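Local coordinates for protein guanine nucleotide exchange factor SRM1 (PDB 3OF7) that acts as the guanine nucleotide exchange factor for the Ran-type GTPase Gsp1p, binds chromatin, and supports mRNA and ribosome export from the nucleus, at residues A[22-27]-A[69-74]; A[84-89]-A[148-153]. All coordinates share one frame; numbering follows the deposited sequence.

Contact 1 (A[22-27]-A[69-74])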
loop_
_atom_site.group_PDB
_atom_site.type_symbol
_atom_site.label_atom_id
_atom_site.label_comp_id
_atom_site.label_asym_id
_atom_site.label_seq_id
_atom_site.Cartn_x
_atom_site.Cartn_y
_atom_site.Cartn_z
ATOM N N MET A 22 -13.080 -0.100 -0.624
ATOM C CA MET A 22 -11.695 0.261 -0.341
ATOM C C MET A 22 -10.894 0.561 -1.598
ATOM O O MET A 22 -9.950 1.358 -1.557
ATOM C CB MET A 22 -10.984 -0.852 0.441
ATOM C CG MET A 22 -11.413 -1.001 1.891
ATOM S SD MET A 22 -10.315 -2.150 2.755
ATOM C CE MET A 22 -10.709 -3.659 1.894
ATOM N N TYR A 23 -11.266 -0.067 -2.712
ATOM C CA TYR A 23 -10.415 -0.031 -3.900
ATOM C C TYR A 23 -10.946 0.754 -5.085
ATOM O O TYR A 23 -10.171 1.395 -5.789
ATOM C CB TYR A 23 -10.027 -1.447 -4.332
ATOM C CG TYR A 23 -9.319 -2.209 -3.241
ATOM C CD1 TYR A 23 -8.151 -1.705 -2.657
ATOM C CD2 TYR A 23 -9.811 -3.437 -2.785
ATOM C CE1 TYR A 23 -7.495 -2.405 -1.647
ATOM C CE2 TYR A 23 -9.154 -4.146 -1.771
ATOM C CZ TYR A 23 -8.003 -3.623 -1.213
ATOM O OH TYR A 23 -7.354 -4.316 -0.220
ATOM N N LEU A 24 -12.255 0.701 -5.307
ATOM C CA LEU A 24 -12.840 1.298 -6.501
ATOM C C LEU A 24 -13.657 2.540 -6.170
ATOM O O LEU A 24 -14.537 2.511 -5.299
ATOM C CB LEU A 24 -13.707 0.272 -7.249
ATOM C CG LEU A 24 -13.088 -1.098 -7.564
ATOM C CD1 LEU A 24 -14.101 -1.995 -8.280
ATOM C CD2 LEU A 24 -11.791 -0.981 -8.375
ATOM N N SER A 25 -13.348 3.634 -6.856
ATOM C CA SER A 25 -14.152 4.832 -6.769
ATOM C C SER A 25 -15.302 4.732 -7.777
ATOM O O SER A 25 -15.115 4.240 -8.899
ATOM C CB SER A 25 -13.284 6.054 -7.053
ATOM O OG SER A 25 -14.049 7.238 -7.030
ATOM N N VAL A 26 -16.491 5.183 -7.381
ATOM C CA VAL A 26 -17.629 5.217 -8.321
ATOM C C VAL A 26 -17.406 6.312 -9.369
ATOM O O VAL A 26 -17.730 6.138 -10.546
ATOM C CB VAL A 26 -18.989 5.400 -7.597
ATOM C CG1 VAL A 26 -20.157 5.401 -8.607
ATOM C CG2 VAL A 26 -19.193 4.310 -6.557
ATOM N N GLN A 27 -16.819 7.425 -8.940
ATOM C CA GLN A 27 -16.544 8.552 -9.819
ATOM C C GLN A 27 -15.120 8.479 -10.352
ATOM O O GLN A 27 -14.207 8.116 -9.608
ATOM C CB GLN A 27 -16.680 9.868 -9.054
ATOM C CG GLN A 27 -17.860 9.974 -8.109
ATOM C CD GLN A 27 -17.754 11.209 -7.225
ATOM O OE1 GLN A 27 -17.891 12.328 -7.700
ATOM N NE2 GLN A 27 -17.496 11.005 -5.933
ATOM N N ILE A 69 -9.683 7.346 -14.529
ATOM C CA ILE A 69 -9.115 6.464 -13.516
ATOM C C ILE A 69 -10.054 6.357 -12.309
ATOM O O ILE A 69 -10.523 7.373 -11.785
ATOM C CB ILE A 69 -7.721 6.961 -13.074
ATOM C CG1 ILE A 69 -6.756 7.012 -14.275
ATOM C CG2 ILE A 69 -7.166 6.096 -11.920
ATOM C CD1 ILE A 69 -6.643 5.687 -15.079
ATOM N N ILE A 70 -10.331 5.119 -11.886
ATOM C CA ILE A 70 -11.182 4.863 -10.720
ATOM C C ILE A 70 -10.500 4.041 -9.605
ATOM O O ILE A 70 -11.099 3.796 -8.560
ATOM C CB ILE A 70 -12.523 4.192 -11.136
ATOM C CG1 ILE A 70 -12.288 3.039 -12.115
ATOM C CG2 ILE A 70 -13.441 5.217 -11.799
ATOM C CD1 ILE A 70 -11.948 1.712 -11.481
ATOM N N SER A 71 -9.258 3.612 -9.835
ATOM C CA SER A 71 -8.481 2.902 -8.800
ATOM C C SER A 71 -7.006 3.024 -9.111
ATOM O O SER A 71 -6.626 3.202 -10.252
ATOM C CB SER A 71 -8.829 1.407 -8.765
ATOM O OG SER A 71 -8.365 0.805 -7.549
ATOM N N PHE A 72 -6.177 2.885 -8.093
ATOM C CA PHE A 72 -4.741 2.739 -8.329
ATOM C C PHE A 72 -4.069 2.004 -7.184
ATOM O O PHE A 72 -4.597 1.945 -6.073
ATOM C CB PHE A 72 -4.065 4.095 -8.639
ATOM C CG PHE A 72 -4.227 5.125 -7.550
ATOM C CD1 PHE A 72 -3.392 5.116 -6.432
ATOM C CD2 PHE A 72 -5.220 6.108 -7.641
ATOM C CE1 PHE A 72 -3.533 6.063 -5.413
ATOM C CE2 PHE A 72 -5.367 7.072 -6.631
ATOM C CZ PHE A 72 -4.521 7.040 -5.509
ATOM N N ALA A 73 -2.914 1.411 -7.475
ATOM C CA ALA A 73 -2.163 0.645 -6.489
ATOM C C ALA A 73 -0.726 1.082 -6.623
ATOM O O ALA A 73 -0.135 0.961 -7.694
ATOM C CB ALA A 73 -2.298 -0.872 -6.743
ATOM N N VAL A 74 -0.178 1.626 -5.540
ATOM C CA VAL A 74 1.166 2.200 -5.564
ATOM C C VAL A 74 2.148 1.184 -4.973
ATOM O O VAL A 74 1.980 0.743 -3.845
ATOM C CB VAL A 74 1.240 3.523 -4.768
ATOM C CG1 VAL A 74 2.644 4.132 -4.854
ATOM C CG2 VAL A 74 0.187 4.523 -5.266
#
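Tyr23, Leu24 and Ser25 dock on a classic beta bulge formed by Ile70 and Ser71, which both face Leu82. The bulge lies in strand 69-74, the first strand of a blade in the RCC1-type beta propeller. The docking segment runs from the short, weakly bonded helix 20-23 into the chain that follows. Two hydrogen bonds hold it. Ser25 N donates to Ile70 O at 2.8 Å in a nearly straight bond (174°). With OG anti to its backbone N (chi1 -164°), Ser71 reaches Tyr23 O; OG donates to that oxygen at 2.6 Å and approaches from above the carbonyl plane. Ser71 CB also lies 3.8 Å from Leu24 CD2. The same Leu24 CD2 also meets Ile70 CD1, at 4.1 Å. Ile70 packs on carbonyl oxygens: CB is 3.4 Å from Ser25 O and CG2 3.7 Å from Gln27 O. Gln27 O also accepts a hydrogen bond from Ser25 OG at 2.7 Å, on a lone pair. This bond links two residues of the loop beside Ile70. Tyr23 OH hydrogen-bonds to Gln208 NE2 instead. An alanine in place of Ser71 would probably leave Tyr23 O without this donor and that carbonyl freer to turn, while CB would still meet Leu24 CD2. Each segment thus offers one carbonyl oxygen to a donor of the other, and the main chain before strand 30-34 is pinned by polar bonds as well as by leucine and isoleucine side chains.

Contact 2 (A[84-89]-A[148-153]); sequences EESNVW and HKVVQL
Ser86 holds its OG anti to the backbone N (chi1 -168°), facing the strand that starts at Val150. Val88 has CG1 anti to its backbone N (chi1 -178°), which leaves CG2 beside that N, where it meets both Val150 and Leu153. Ser86 OG accepts the N-H of Val150 at 2.8 Å, in an almost straight bond (173°). The same oxygen is 3.5 Å from Val150 CG2. Lys149 lies alongside the serine, its CG 3.8 Å from Ser86 CB. A water lies between Lys149 NZ and Glu85 O, 3.1 Å from that oxygen, to which it donates; its bond to NZ is weak. Beyond Ser86 along the chain, the contact is apolar. Val88 and Leu153 meet tip to tip, with CG1 and CG2 of the valine each 4.0 Å from Leu153 CD2. Val88 and Val150 side chains cross at about a right angle, their CG2 methyls 4.2 Å apart. Here two neighbouring propeller blades meet. The turn between strands 78-83 and 88-92 of one blade rests on the start of strand 150-155 of the next. Leu82 of strand 78-83 touches Val88, Val150 and Leu153. From the second blade, Phe164 and Ala162 of strand 159-164 cover Val150 and Leu153.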
loop_
_atom_site.group_PDB
_atom_site.type_symbol
_atom_site.label_atom_id
_atom_site.label_comp_id
_atom_site.label_asym_id
_atom_site.label_seq_id
_atom_site.Cartn_x
_atom_site.Cartn_y
_atom_site.Cartn_z
ATOM N N GLU A 84 -12.388 3.124 -16.108
ATOM C CA GLU A 84 -13.771 2.655 -16.169
ATOM C C GLU A 84 -13.986 1.420 -17.047
ATOM O O GLU A 84 -14.881 0.613 -16.765
ATOM C CB GLU A 84 -14.698 3.785 -16.613
ATOM C CG GLU A 84 -14.983 4.789 -15.509
ATOM C CD GLU A 84 -15.810 5.964 -15.997
ATOM O OE1 GLU A 84 -16.281 5.942 -17.161
ATOM O OE2 GLU A 84 -15.980 6.909 -15.207
ATOM N N GLU A 85 -13.178 1.282 -18.102
ATOM C CA GLU A 85 -13.339 0.111 -18.962
ATOM C C GLU A 85 -12.388 -1.019 -18.567
ATOM O O GLU A 85 -12.185 -1.986 -19.312
ATOM C CB GLU A 85 -13.261 0.482 -20.443
ATOM C CG GLU A 85 -14.459 1.315 -20.895
ATOM C CD GLU A 85 -15.771 0.858 -20.260
ATOM O OE1 GLU A 85 -16.464 1.696 -19.639
ATOM O OE2 GLU A 85 -16.116 -0.337 -20.379
ATOM N N SER A 86 -11.868 -0.916 -17.345
ATOM C CA SER A 86 -10.989 -1.924 -16.752
ATOM C C SER A 86 -9.650 -2.126 -17.497
ATOM O O SER A 86 -9.049 -3.205 -17.433
ATOM C CB SER A 86 -11.741 -3.251 -16.559
ATOM O OG SER A 86 -11.007 -4.142 -15.741
ATOM N N ASN A 87 -9.177 -1.093 -18.190
ATOM C CA ASN A 87 -7.800 -1.104 -18.696
ATOM C C ASN A 87 -6.849 -0.818 -17.546
ATOM O O ASN A 87 -7.162 -0.016 -16.664
ATOM C CB ASN A 87 -7.578 -0.058 -19.785
ATOM C CG ASN A 87 -8.301 -0.389 -21.078
ATOM O OD1 ASN A 87 -8.037 -1.411 -21.725
ATOM N ND2 ASN A 87 -9.207 0.491 -21.468
ATOM N N VAL A 88 -5.693 -1.475 -17.574
ATOM C CA VAL A 88 -4.644 -1.256 -16.584
ATOM C C VAL A 88 -3.565 -0.321 -17.129
ATOM O O VAL A 88 -2.960 -0.587 -18.181
ATOM C CB VAL A 88 -4.019 -2.596 -16.105
ATOM C CG1 VAL A 88 -2.952 -2.357 -15.036
ATOM C CG2 VAL A 88 -5.102 -3.538 -15.573
ATOM N N TRP A 89 -3.348 0.780 -16.417
ATOM C CA TRP A 89 -2.307 1.742 -16.733
ATOM C C TRP A 89 -1.136 1.496 -15.783
ATOM O O TRP A 89 -1.333 1.058 -14.646
ATOM C CB TRP A 89 -2.807 3.163 -16.499
ATOM C CG TRP A 89 -3.965 3.613 -17.352
ATOM C CD1 TRP A 89 -5.234 3.097 -17.375
ATOM C CD2 TRP A 89 -3.956 4.701 -18.278
ATOM N NE1 TRP A 89 -6.015 3.796 -18.277
ATOM C CE2 TRP A 89 -5.254 4.788 -18.839
ATOM C CE3 TRP A 89 -2.973 5.607 -18.701
ATOM C CZ2 TRP A 89 -5.591 5.747 -19.807
ATOM C CZ3 TRP A 89 -3.313 6.567 -19.649
ATOM C CH2 TRP A 89 -4.608 6.626 -20.194
ATOM N N HIS A 148 -15.058 -10.146 -18.168
ATOM C CA HIS A 148 -14.649 -10.015 -16.769
ATOM C C HIS A 148 -13.916 -8.693 -16.585
ATOM O O HIS A 148 -13.465 -8.096 -17.561
ATOM C CB HIS A 148 -13.783 -11.194 -16.328
ATOM C CG HIS A 148 -14.430 -12.520 -16.565
ATOM N ND1 HIS A 148 -15.585 -12.905 -15.921
ATOM C CD2 HIS A 148 -14.108 -13.533 -17.404
ATOM C CE1 HIS A 148 -15.938 -14.107 -16.338
ATOM N NE2 HIS A 148 -15.062 -14.509 -17.241
ATOM N N LYS A 149 -13.804 -8.253 -15.335
ATOM C CA LYS A 149 -13.168 -6.981 -15.015
ATOM C C LYS A 149 -12.190 -7.110 -13.858
ATOM O O LYS A 149 -12.299 -8.024 -13.045
ATOM C CB LYS A 149 -14.234 -5.932 -14.689
ATOM C CG LYS A 149 -14.884 -5.351 -15.945
ATOM C CD LYS A 149 -16.002 -4.375 -15.631
ATOM C CE LYS A 149 -16.669 -3.883 -16.915
ATOM N NZ LYS A 149 -17.124 -5.019 -17.772
ATOM N N VAL A 150 -11.243 -6.179 -13.785
ATOM C CA VAL A 150 -10.338 -6.104 -12.642
ATOM C C VAL A 150 -11.086 -5.512 -11.448
ATOM O O VAL A 150 -11.774 -4.496 -11.585
ATOM C CB VAL A 150 -9.112 -5.227 -12.954
ATOM C CG1 VAL A 150 -8.205 -5.089 -11.719
ATOM C CG2 VAL A 150 -8.331 -5.781 -14.156
ATOM N N VAL A 151 -10.950 -6.138 -10.285
ATOM C CA VAL A 151 -11.550 -5.608 -9.054
ATOM C C VAL A 151 -10.508 -5.071 -8.078
ATOM O O VAL A 151 -10.836 -4.291 -7.190
ATOM C CB VAL A 151 -12.478 -6.628 -8.340
ATOM C CG1 VAL A 151 -13.611 -7.081 -9.277
ATOM C CG2 VAL A 151 -11.684 -7.828 -7.818
ATOM N N GLN A 152 -9.253 -5.481 -8.248
ATOM C CA GLN A 152 -8.164 -4.941 -7.428
ATOM C C GLN A 152 -6.814 -5.041 -8.131
ATOM O O GLN A 152 -6.517 -6.047 -8.767
ATOM C CB GLN A 152 -8.084 -5.631 -6.058
ATOM C CG GLN A 152 -7.176 -4.883 -5.068
ATOM C CD GLN A 152 -6.861 -5.650 -3.792
ATOM O OE1 GLN A 152 -7.493 -6.660 -3.476
ATOM N NE2 GLN A 152 -5.870 -5.160 -3.043
ATOM N N LEU A 153 -6.009 -3.989 -7.996
ATOM C CA LEU A 153 -4.622 -3.998 -8.447
ATOM C C LEU A 153 -3.698 -4.061 -7.231
ATOM O O LEU A 153 -4.078 -3.663 -6.137
ATOM C CB LEU A 153 -4.321 -2.765 -9.317
ATOM C CG LEU A 153 -5.020 -2.693 -10.683
ATOM C CD1 LEU A 153 -4.796 -1.327 -11.320
ATOM C CD2 LEU A 153 -4.505 -3.786 -11.608
HETATM O O HOH W 1 -14.475 -4.048 -19.555
#

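From the N terminus, the chain leaves helix 20-23, adds strand 30-34 to the sheet that also holds the C-terminal strand 443-450, and then enters strand 69-74. Contact 1 closes that first loop. The chain continues through strands 78-83 and 88-92 and a long excursion to strand 150-155, where contact 2 closes a second loop. The two loops are in series and neither nests nor crosses. Their centres are about 10 Å apart, and both reach the sheet that begins with strand 69-74. Contact 1 fixes the N-terminal arm to this blade. Contact 2 joins the blade to the next. The arm also touches strand 150-155 directly, through Tyr23 and Leu24.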